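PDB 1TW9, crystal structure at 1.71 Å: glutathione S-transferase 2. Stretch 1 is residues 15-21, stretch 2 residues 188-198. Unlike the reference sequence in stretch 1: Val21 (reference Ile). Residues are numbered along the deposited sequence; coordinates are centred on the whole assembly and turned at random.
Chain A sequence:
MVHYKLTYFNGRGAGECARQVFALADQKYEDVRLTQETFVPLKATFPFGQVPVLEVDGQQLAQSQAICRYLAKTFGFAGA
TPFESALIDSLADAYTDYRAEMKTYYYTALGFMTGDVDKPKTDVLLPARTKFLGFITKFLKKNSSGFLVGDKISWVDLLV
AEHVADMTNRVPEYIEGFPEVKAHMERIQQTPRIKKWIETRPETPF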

# COMPACT_ATOMS: atom_id res chain seq x y z
N GLY A 15 -3.35 -11.69 7.81
CA GLY A 15 -4.44 -11.27 8.68
C GLY A 15 -3.96 -10.68 10.02
O GLY A 15 -4.64 -9.92 10.66
N GLU A 16 -2.71 -10.98 10.39
CA GLU A 16 -2.26 -10.76 11.75
C GLU A 16 -2.14 -9.28 12.12
O GLU A 16 -2.43 -8.94 13.24
CB GLU A 16 -0.95 -11.45 11.99
CG GLU A 16 -0.46 -11.49 13.43
CD GLU A 16 -1.33 -12.22 14.40
OE1 GLU A 16 -2.27 -12.93 14.01
OE2 GLU A 16 -1.04 -12.11 15.62
N CYS A 17 -1.69 -8.43 11.21
CA CYS A 17 -1.51 -7.01 11.60
C CYS A 17 -2.88 -6.45 11.97
O CYS A 17 -3.06 -5.87 13.06
CB CYS A 17 -0.76 -6.31 10.48
SG CYS A 17 -0.45 -4.58 10.87
N ALA A 18 -3.88 -6.76 11.17
CA ALA A 18 -5.24 -6.35 11.52
C ALA A 18 -5.64 -6.82 12.94
O ALA A 18 -6.24 -6.05 13.75
CB ALA A 18 -6.18 -6.75 10.46
N ARG A 19 -5.41 -8.11 13.23
CA ARG A 19 -5.73 -8.70 14.53
C ARG A 19 -5.03 -7.98 15.61
O ARG A 19 -5.56 -7.74 16.70
CB ARG A 19 -5.39 -10.19 14.55
CG ARG A 19 -6.17 -11.02 13.55
CD ARG A 19 -5.95 -12.50 13.89
NE ARG A 19 -6.49 -13.41 12.86
CZ ARG A 19 -5.74 -14.06 11.99
NH1 ARG A 19 -4.42 -13.92 11.99
NH2 ARG A 19 -6.32 -14.90 11.17
N GLN A 20 -3.77 -7.59 15.35
CA GLN A 20 -3.04 -6.87 16.36
C GLN A 20 -3.51 -5.38 16.55
O GLN A 20 -3.43 -4.86 17.65
CB GLN A 20 -1.58 -6.98 16.15
CG GLN A 20 -1.10 -8.40 16.31
CD GLN A 20 0.36 -8.56 16.28
OE1 GLN A 20 1.09 -7.56 16.35
NE2 GLN A 20 0.81 -9.80 16.17
N VAL A 21 -4.01 -4.74 15.49
CA VAL A 21 -4.63 -3.42 15.63
C VAL A 21 -5.85 -3.54 16.54
O VAL A 21 -6.05 -2.76 17.43
CB VAL A 21 -4.95 -2.81 14.28
CG1 VAL A 21 -5.74 -1.55 14.45
CG2 VAL A 21 -3.58 -2.49 13.55
N ILE A 188 7.56 -3.53 21.18
CA ILE A 188 6.24 -3.64 20.56
C ILE A 188 5.52 -4.88 21.07
O ILE A 188 4.36 -4.86 21.39
CB ILE A 188 6.33 -3.62 19.04
CG1 ILE A 188 6.94 -2.32 18.57
CG2 ILE A 188 4.93 -3.79 18.41
CD1 ILE A 188 6.25 -1.06 19.10
N GLN A 189 6.23 -5.98 21.08
CA GLN A 189 5.60 -7.25 21.40
C GLN A 189 5.35 -7.45 22.87
O GLN A 189 4.58 -8.37 23.22
CB GLN A 189 6.33 -8.43 20.78
CG GLN A 189 6.39 -8.29 19.22
CD GLN A 189 5.85 -9.47 18.49
OE1 GLN A 189 4.92 -9.39 17.61
NE2 GLN A 189 6.40 -10.59 18.82
N GLN A 190 5.99 -6.65 23.74
CA GLN A 190 5.67 -6.63 25.15
C GLN A 190 4.62 -5.57 25.53
O GLN A 190 4.18 -5.50 26.70
CB GLN A 190 6.95 -6.40 25.97
CG GLN A 190 7.96 -7.59 25.87
CD GLN A 190 7.33 -8.98 26.18
OE1 GLN A 190 7.32 -9.86 25.31
NE2 GLN A 190 6.79 -9.15 27.35
N THR A 191 4.16 -4.76 24.56
CA THR A 191 3.06 -3.82 24.82
C THR A 191 1.90 -4.63 25.40
O THR A 191 1.57 -5.65 24.79
CB THR A 191 2.66 -3.14 23.51
OG1 THR A 191 3.80 -2.46 22.95
CG2 THR A 191 1.70 -2.10 23.73
N PRO A 192 1.36 -4.32 26.59
CA PRO A 192 0.46 -5.28 27.27
C PRO A 192 -0.64 -5.94 26.38
O PRO A 192 -0.80 -7.15 26.42
CB PRO A 192 -0.12 -4.48 28.42
CG PRO A 192 1.00 -3.56 28.78
CD PRO A 192 1.74 -3.23 27.51
N ARG A 193 -1.40 -5.16 25.63
CA ARG A 193 -2.45 -5.76 24.78
C ARG A 193 -1.93 -6.64 23.66
O ARG A 193 -2.60 -7.63 23.23
CB ARG A 193 -3.31 -4.64 24.23
CG ARG A 193 -4.23 -4.07 25.28
CD ARG A 193 -4.95 -2.86 24.77
NE ARG A 193 -5.91 -2.40 25.73
CZ ARG A 193 -6.65 -1.30 25.57
NH1 ARG A 193 -6.54 -0.54 24.46
NH2 ARG A 193 -7.53 -0.95 26.50
N ILE A 194 -0.75 -6.33 23.16
CA ILE A 194 -0.16 -7.15 22.15
C ILE A 194 0.44 -8.44 22.76
O ILE A 194 0.24 -9.56 22.25
CB ILE A 194 0.94 -6.35 21.43
CG1 ILE A 194 0.35 -5.09 20.75
CG2 ILE A 194 1.67 -7.25 20.44
CD1 ILE A 194 -0.69 -5.37 19.76
N LYS A 195 1.11 -8.30 23.88
CA LYS A 195 1.62 -9.45 24.62
C LYS A 195 0.54 -10.43 24.95
O LYS A 195 0.70 -11.61 24.75
CB LYS A 195 2.23 -8.97 25.94
CG LYS A 195 2.96 -10.03 26.78
CD LYS A 195 3.56 -9.38 28.05
CE LYS A 195 4.06 -10.43 29.06
NZ LYS A 195 5.22 -9.94 29.83
N LYS A 196 -0.58 -9.89 25.42
CA LYS A 196 -1.75 -10.73 25.76
C LYS A 196 -2.28 -11.47 24.54
O LYS A 196 -2.59 -12.70 24.60
CB LYS A 196 -2.86 -9.87 26.29
CG LYS A 196 -4.06 -10.67 26.76
CD LYS A 196 -5.25 -9.74 26.89
CE LYS A 196 -6.33 -10.24 27.87
NZ LYS A 196 -7.66 -9.60 27.59
N TRP A 197 -2.34 -10.79 23.42
CA TRP A 197 -2.83 -11.41 22.18
C TRP A 197 -1.83 -12.50 21.75
O TRP A 197 -2.25 -13.59 21.37
CB TRP A 197 -3.01 -10.40 21.05
CG TRP A 197 -3.20 -11.04 19.72
CD1 TRP A 197 -2.34 -11.01 18.70
CD2 TRP A 197 -4.29 -11.88 19.30
NE1 TRP A 197 -2.81 -11.75 17.64
CE2 TRP A 197 -4.03 -12.28 17.99
CE3 TRP A 197 -5.45 -12.37 19.92
CZ2 TRP A 197 -4.86 -13.15 17.28
CZ3 TRP A 197 -6.29 -13.16 19.15
CH2 TRP A 197 -5.96 -13.58 17.90
N ILE A 198 -0.55 -12.20 21.79
CA ILE A 198 0.47 -13.19 21.38
C ILE A 198 0.41 -14.43 22.23
O ILE A 198 0.48 -15.60 21.69
CB ILE A 198 1.85 -12.55 21.31
CG1 ILE A 198 1.86 -11.52 20.18
CG2 ILE A 198 2.90 -13.63 21.15
CD1 ILE A 198 3.13 -10.72 20.16

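The residues that touch across the two helical segments are at least 169 positions apart in sequence; the helix axes are 10.5 Å apart at closest approach, with an angle of 126° between their N-to-C directions. The contact is modest, burying 288 Å² summed over both sides, and it is organised around the indole of Trp197.

One hydrogen bond crosses between the stretches. Trp197 NE1 donates to Glu16 OE2 at 2.7 Å with an N-H...O angle of 159°, and the carboxylate oxygen lies at the ring edge, near the ring plane, where the indole N-H points. The CA-to-CB bond of Trp197 is directed toward stretch 1; chi1 in the t well (167°) and chi2 of -112° carry the pyrrole side of the ring to the acceptor.

Glu16 reaches this position although its CA-to-CB bond runs sideways. Chi1 is t (-171°) and chi2 is p (62°), so the chain bends at its second torsion instead of extending fully, and the carboxylate ends close to the side chains of the next turn of its own helix. There its two oxygens take different partners. OE1 of Glu16 accepts from Arg19 NH1 at 3.1 Å and 148°, an i to i+3 salt bridge, while OE2 of Glu16 accepts from Gln20 NE2 at 3.0 Å and 169°, an i to i+4 bond. OE2 therefore serves donors from both stretches.

Arg19 and Gln20 share an m, t start but part at their ends. In Arg19 (chi1 -62°, chi2 -168°, chi3 -172°) the chain is extended beyond CB, and chi4 of 105° turns the guanidinium out of line with it, with NH1 at Glu16. The aliphatic part packs on the indole: Arg19 CD lies 3.6 Å from Trp197 CZ2. In Gln20 (chi1 -65°, chi2 -173°), chi3 of 12° sets the amide with NE2 at Glu16, while Gln20 CG lies 3.7 Å from Trp197 CD1. Both approaches to the indole are oblique. The two methylene contacts thus fall at separate parts of the ring, CZ2 on the benzene portion and CD1 on the pyrrole.

Ile194, one turn before Trp197, is the CA neighbour of Gln20 across the contact, at 6.5 Å between the two CA atoms. Its CB points sideways, but the m, m conformation (-61°, -59°) brings its end nearer, with Ile194 CD1 3.5 Å from Gln20 O and 4.1 Å from Gln20 CB. This is van der Waals packing against backbone and side chain alike.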